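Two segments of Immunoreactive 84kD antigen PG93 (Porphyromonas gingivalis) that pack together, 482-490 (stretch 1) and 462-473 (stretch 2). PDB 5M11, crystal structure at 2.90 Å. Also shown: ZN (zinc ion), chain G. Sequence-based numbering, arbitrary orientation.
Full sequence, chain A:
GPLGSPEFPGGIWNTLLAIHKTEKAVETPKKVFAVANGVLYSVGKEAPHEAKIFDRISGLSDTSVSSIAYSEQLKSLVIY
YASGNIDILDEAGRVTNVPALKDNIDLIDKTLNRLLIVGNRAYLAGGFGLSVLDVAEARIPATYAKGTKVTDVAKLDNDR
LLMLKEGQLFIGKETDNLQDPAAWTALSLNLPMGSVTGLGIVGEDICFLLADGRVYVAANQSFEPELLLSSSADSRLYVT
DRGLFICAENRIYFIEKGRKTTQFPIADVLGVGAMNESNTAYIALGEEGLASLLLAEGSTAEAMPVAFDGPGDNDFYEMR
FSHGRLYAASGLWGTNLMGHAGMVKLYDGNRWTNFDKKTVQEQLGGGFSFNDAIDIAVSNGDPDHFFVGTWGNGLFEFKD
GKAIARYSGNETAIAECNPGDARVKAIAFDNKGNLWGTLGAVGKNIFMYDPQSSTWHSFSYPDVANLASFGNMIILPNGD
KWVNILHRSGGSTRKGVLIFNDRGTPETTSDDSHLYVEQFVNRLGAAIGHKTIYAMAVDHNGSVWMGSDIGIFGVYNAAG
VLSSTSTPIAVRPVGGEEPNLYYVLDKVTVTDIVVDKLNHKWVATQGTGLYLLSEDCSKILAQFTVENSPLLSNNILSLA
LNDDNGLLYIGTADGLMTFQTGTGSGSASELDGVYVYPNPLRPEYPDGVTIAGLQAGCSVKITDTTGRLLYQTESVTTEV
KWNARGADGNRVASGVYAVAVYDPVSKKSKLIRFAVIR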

# COMPACT_ATOMS: atom_id res chain seq x y z
N TRP A 482 -5.41 28.93 3.02
CA TRP A 482 -3.98 28.61 3.11
C TRP A 482 -3.65 27.62 2.04
O TRP A 482 -4.33 26.59 1.94
CB TRP A 482 -3.58 28.06 4.50
CG TRP A 482 -3.75 29.02 5.66
CD1 TRP A 482 -4.84 29.78 5.93
CD2 TRP A 482 -2.83 29.22 6.75
NE1 TRP A 482 -4.63 30.52 7.08
CE2 TRP A 482 -3.42 30.16 7.62
CE3 TRP A 482 -1.56 28.71 7.07
CZ2 TRP A 482 -2.79 30.62 8.78
CZ3 TRP A 482 -0.94 29.16 8.21
CH2 TRP A 482 -1.54 30.11 9.05
N VAL A 483 -2.66 27.94 1.21
CA VAL A 483 -2.21 27.03 0.15
C VAL A 483 -0.69 26.90 0.26
O VAL A 483 -0.02 27.92 0.22
CB VAL A 483 -2.64 27.42 -1.31
CG1 VAL A 483 -2.64 26.20 -2.22
CG2 VAL A 483 -4.01 28.08 -1.35
N ASN A 484 -0.15 25.66 0.38
CA ASN A 484 1.30 25.41 0.42
C ASN A 484 1.90 25.43 -1.01
O ASN A 484 1.18 25.16 -1.96
CB ASN A 484 1.67 24.09 1.15
CG ASN A 484 0.99 22.81 0.69
OD1 ASN A 484 -0.22 22.60 0.84
ND2 ASN A 484 1.79 21.84 0.30
N ILE A 485 3.19 25.79 -1.15
CA ILE A 485 3.87 25.84 -2.46
C ILE A 485 4.75 24.60 -2.61
O ILE A 485 5.72 24.44 -1.87
CB ILE A 485 4.70 27.15 -2.73
CG1 ILE A 485 4.06 28.43 -2.10
CG2 ILE A 485 5.02 27.33 -4.24
CD1 ILE A 485 2.80 28.96 -2.66
N LEU A 486 4.41 23.73 -3.56
CA LEU A 486 5.20 22.53 -3.81
C LEU A 486 6.38 22.82 -4.75
O LEU A 486 7.43 22.19 -4.59
CB LEU A 486 4.35 21.40 -4.37
CG LEU A 486 3.51 20.58 -3.39
CD1 LEU A 486 2.84 19.44 -4.10
CD2 LEU A 486 4.34 20.02 -2.23
N HIS A 487 6.22 23.77 -5.71
CA HIS A 487 7.25 24.14 -6.68
C HIS A 487 7.00 25.51 -7.39
O HIS A 487 5.88 25.77 -7.82
CB HIS A 487 7.39 23.03 -7.76
CG HIS A 487 8.58 22.13 -7.54
ND1 HIS A 487 8.46 20.91 -6.87
CD2 HIS A 487 9.88 22.32 -7.87
CE1 HIS A 487 9.68 20.40 -6.83
NE2 HIS A 487 10.57 21.22 -7.42
N ARG A 488 8.05 26.36 -7.51
CA ARG A 488 7.99 27.62 -8.27
C ARG A 488 8.39 27.35 -9.71
O ARG A 488 7.62 27.61 -10.64
CB ARG A 488 8.95 28.71 -7.70
CG ARG A 488 8.61 29.35 -6.37
CD ARG A 488 7.46 30.34 -6.41
NE ARG A 488 7.79 31.62 -7.03
CZ ARG A 488 6.91 32.59 -7.25
NH1 ARG A 488 5.63 32.42 -6.92
NH2 ARG A 488 7.28 33.73 -7.82
N SER A 489 9.64 26.86 -9.86
CA SER A 489 10.37 26.55 -11.09
C SER A 489 11.61 25.71 -10.74
O SER A 489 11.95 25.56 -9.56
CB SER A 489 10.78 27.84 -11.79
OG SER A 489 11.46 27.57 -13.00
N GLY A 490 12.29 25.20 -11.77
CA GLY A 490 13.50 24.39 -11.65
C GLY A 490 14.71 25.18 -11.19
O GLY A 490 15.36 25.85 -11.99
ZN ZN G . 1.73 39.22 -1.98
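Stretch 2 462-473: PDVANLASFGNM

Stretch 2 packs on stretch 1 as an antiparallel strand pairing, broken by two beta bulges and extended at one end by the loop that leads into its strand. Stretch 1 pairs from Val483 to His487, and stretch 2 from Ser469 to Met473. The axes fitted through 482-485 and 469-473 differ by 142° in their N-to-C directions and approach to 4.5 Å. Stretch 2 begins as loop, makes a type II beta turn from Val464 to Leu467, and becomes strand at Ser469.

Met473 lies beside Val483, with CA atoms 4.7 Å apart, as a non-hydrogen-bonded pair. Here the backbones meet through CA-H...O contacts: Met473 CA to Trp482 O at 3.3 Å and Val483 CA to Asn472 O at 3.5 Å. The side chains of this pair share one face of the sheet, where Met473 CE is 3.9 Å from Val483 CG2.

The first bulge shifts the register by one residue between Val483 and Ile485. Asn484 bridges this part with both backbone and side chain. Asn484 O accepts a hydrogen bond from Gly471 N at 2.8 Å, and Asn484 OD1 accepts one from Asn472 N, also at 2.8 Å. Gly471 leaves room for this arrangement, because a CB there would fall 1.9 Å from Asn484 ND2. Leu486 CG packs near the glycine, 3.7 Å from Gly471 CA.

Phe470 is next to Ile485, with CA atoms 4.5 Å apart and side chains that diverge. The side chains still touch: Phe470 CE1 is 3.5 Å from Ile485 CD1. Phe470 CD1 also lies 3.5 Å from Val483 CG1. Leu467 adds to this apolar cluster, with its CD2 3.7 Å from Ile485 CG2.

The second bulge lies between Ile485 and His487, where stretch 1 turns a corner at Leu486. Ser469 and His487 form a hydrogen-bonded pair. Ser469 N donates to His487 O at 2.9 Å, and His487 N donates to Ser469 O at 2.9 Å. Ser469 O also receives a weak hydrogen bond from Leu486 N at 3.0 Å, so two successive amides converge on one carbonyl.

Just before the strand of stretch 2, Ala468 N donates to Arg488 O at 2.8 Å. The CA-to-CB bond of Arg488 points away from stretch 2, but its side chain bends back. Arg488 NH1 reaches Asp463 O at 2.7 Å in a weak hydrogen bond, and Leu467 CD2 lies at the guanidinium edge, 3.6 Å from Arg488 NH1. The Asp463 carboxylate is engaged separately: OD1 and OD2 of Asp463 bind ZN at 2.5 and 2.1 Å. The two stretches together bury 786 Å².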

# COMPACT_ATOMS: atom_id res chain seq x y z
N PRO A 462 0.66 38.69 -8.01
CA PRO A 462 1.97 38.61 -8.72
C PRO A 462 3.08 37.80 -8.04
O PRO A 462 3.83 37.10 -8.73
CB PRO A 462 2.39 40.07 -8.85
CG PRO A 462 1.13 40.85 -8.83
CD PRO A 462 0.06 40.04 -8.15
N ASP A 463 3.19 37.88 -6.70
CA ASP A 463 4.17 37.16 -5.88
C ASP A 463 4.00 35.59 -5.98
O ASP A 463 4.99 34.88 -5.88
CB ASP A 463 4.15 37.64 -4.40
CG ASP A 463 2.87 38.35 -3.94
OD1 ASP A 463 2.75 39.58 -4.19
OD2 ASP A 463 1.99 37.68 -3.36
N VAL A 464 2.77 35.08 -6.23
CA VAL A 464 2.47 33.64 -6.37
C VAL A 464 2.08 33.24 -7.83
O VAL A 464 1.96 32.04 -8.09
CB VAL A 464 1.39 33.10 -5.39
CG1 VAL A 464 1.90 33.04 -3.96
CG2 VAL A 464 0.07 33.87 -5.50
N ALA A 465 1.85 34.21 -8.75
CA ALA A 465 1.46 33.90 -10.13
C ALA A 465 2.57 33.18 -10.90
O ALA A 465 3.76 33.41 -10.68
CB ALA A 465 1.05 35.17 -10.86
N ASN A 466 2.13 32.23 -11.77
CA ASN A 466 2.88 31.38 -12.70
C ASN A 466 3.75 30.30 -12.04
O ASN A 466 4.48 29.62 -12.76
CB ASN A 466 3.72 32.22 -13.66
CG ASN A 466 2.88 33.01 -14.62
OD1 ASN A 466 2.16 32.45 -15.45
ND2 ASN A 466 2.97 34.34 -14.54
N LEU A 467 3.64 30.09 -10.71
CA LEU A 467 4.42 29.04 -10.04
C LEU A 467 3.97 27.67 -10.53
O LEU A 467 2.79 27.47 -10.80
CB LEU A 467 4.42 29.12 -8.50
CG LEU A 467 3.09 29.01 -7.72
CD1 LEU A 467 2.76 27.55 -7.39
CD2 LEU A 467 3.20 29.77 -6.40
N ALA A 468 4.94 26.75 -10.68
CA ALA A 468 4.77 25.39 -11.18
C ALA A 468 3.62 24.63 -10.49
O ALA A 468 2.72 24.16 -11.19
CB ALA A 468 6.07 24.62 -11.04
N SER A 469 3.65 24.48 -9.16
CA SER A 469 2.62 23.72 -8.48
C SER A 469 2.43 24.09 -7.03
O SER A 469 3.40 24.29 -6.28
CB SER A 469 2.93 22.23 -8.55
OG SER A 469 2.00 21.46 -7.80
N PHE A 470 1.15 24.17 -6.63
CA PHE A 470 0.69 24.38 -5.27
C PHE A 470 0.48 23.00 -4.66
O PHE A 470 0.54 21.99 -5.38
CB PHE A 470 -0.62 25.20 -5.25
CG PHE A 470 -0.50 26.70 -5.41
CD1 PHE A 470 -0.19 27.51 -4.33
CD2 PHE A 470 -0.78 27.30 -6.63
CE1 PHE A 470 -0.14 28.91 -4.47
CE2 PHE A 470 -0.70 28.69 -6.79
CZ PHE A 470 -0.38 29.49 -5.71
N GLY A 471 0.22 22.95 -3.36
CA GLY A 471 0.01 21.70 -2.65
C GLY A 471 -1.45 21.42 -2.38
O GLY A 471 -2.15 20.90 -3.24
N ASN A 472 -1.89 21.76 -1.18
CA ASN A 472 -3.27 21.52 -0.74
C ASN A 472 -3.87 22.79 -0.11
O ASN A 472 -3.14 23.65 0.38
CB ASN A 472 -3.32 20.33 0.22
CG ASN A 472 -2.66 19.08 -0.30
OD1 ASN A 472 -1.52 18.75 0.06
ND2 ASN A 472 -3.36 18.37 -1.17
N MET A 473 -5.20 22.90 -0.13
CA MET A 473 -5.84 24.10 0.41
C MET A 473 -6.61 23.83 1.70
O MET A 473 -7.37 22.86 1.78
CB MET A 473 -6.79 24.70 -0.66
CG MET A 473 -7.41 26.03 -0.27
SD MET A 473 -8.55 26.63 -1.55
CE MET A 473 -7.41 26.98 -2.88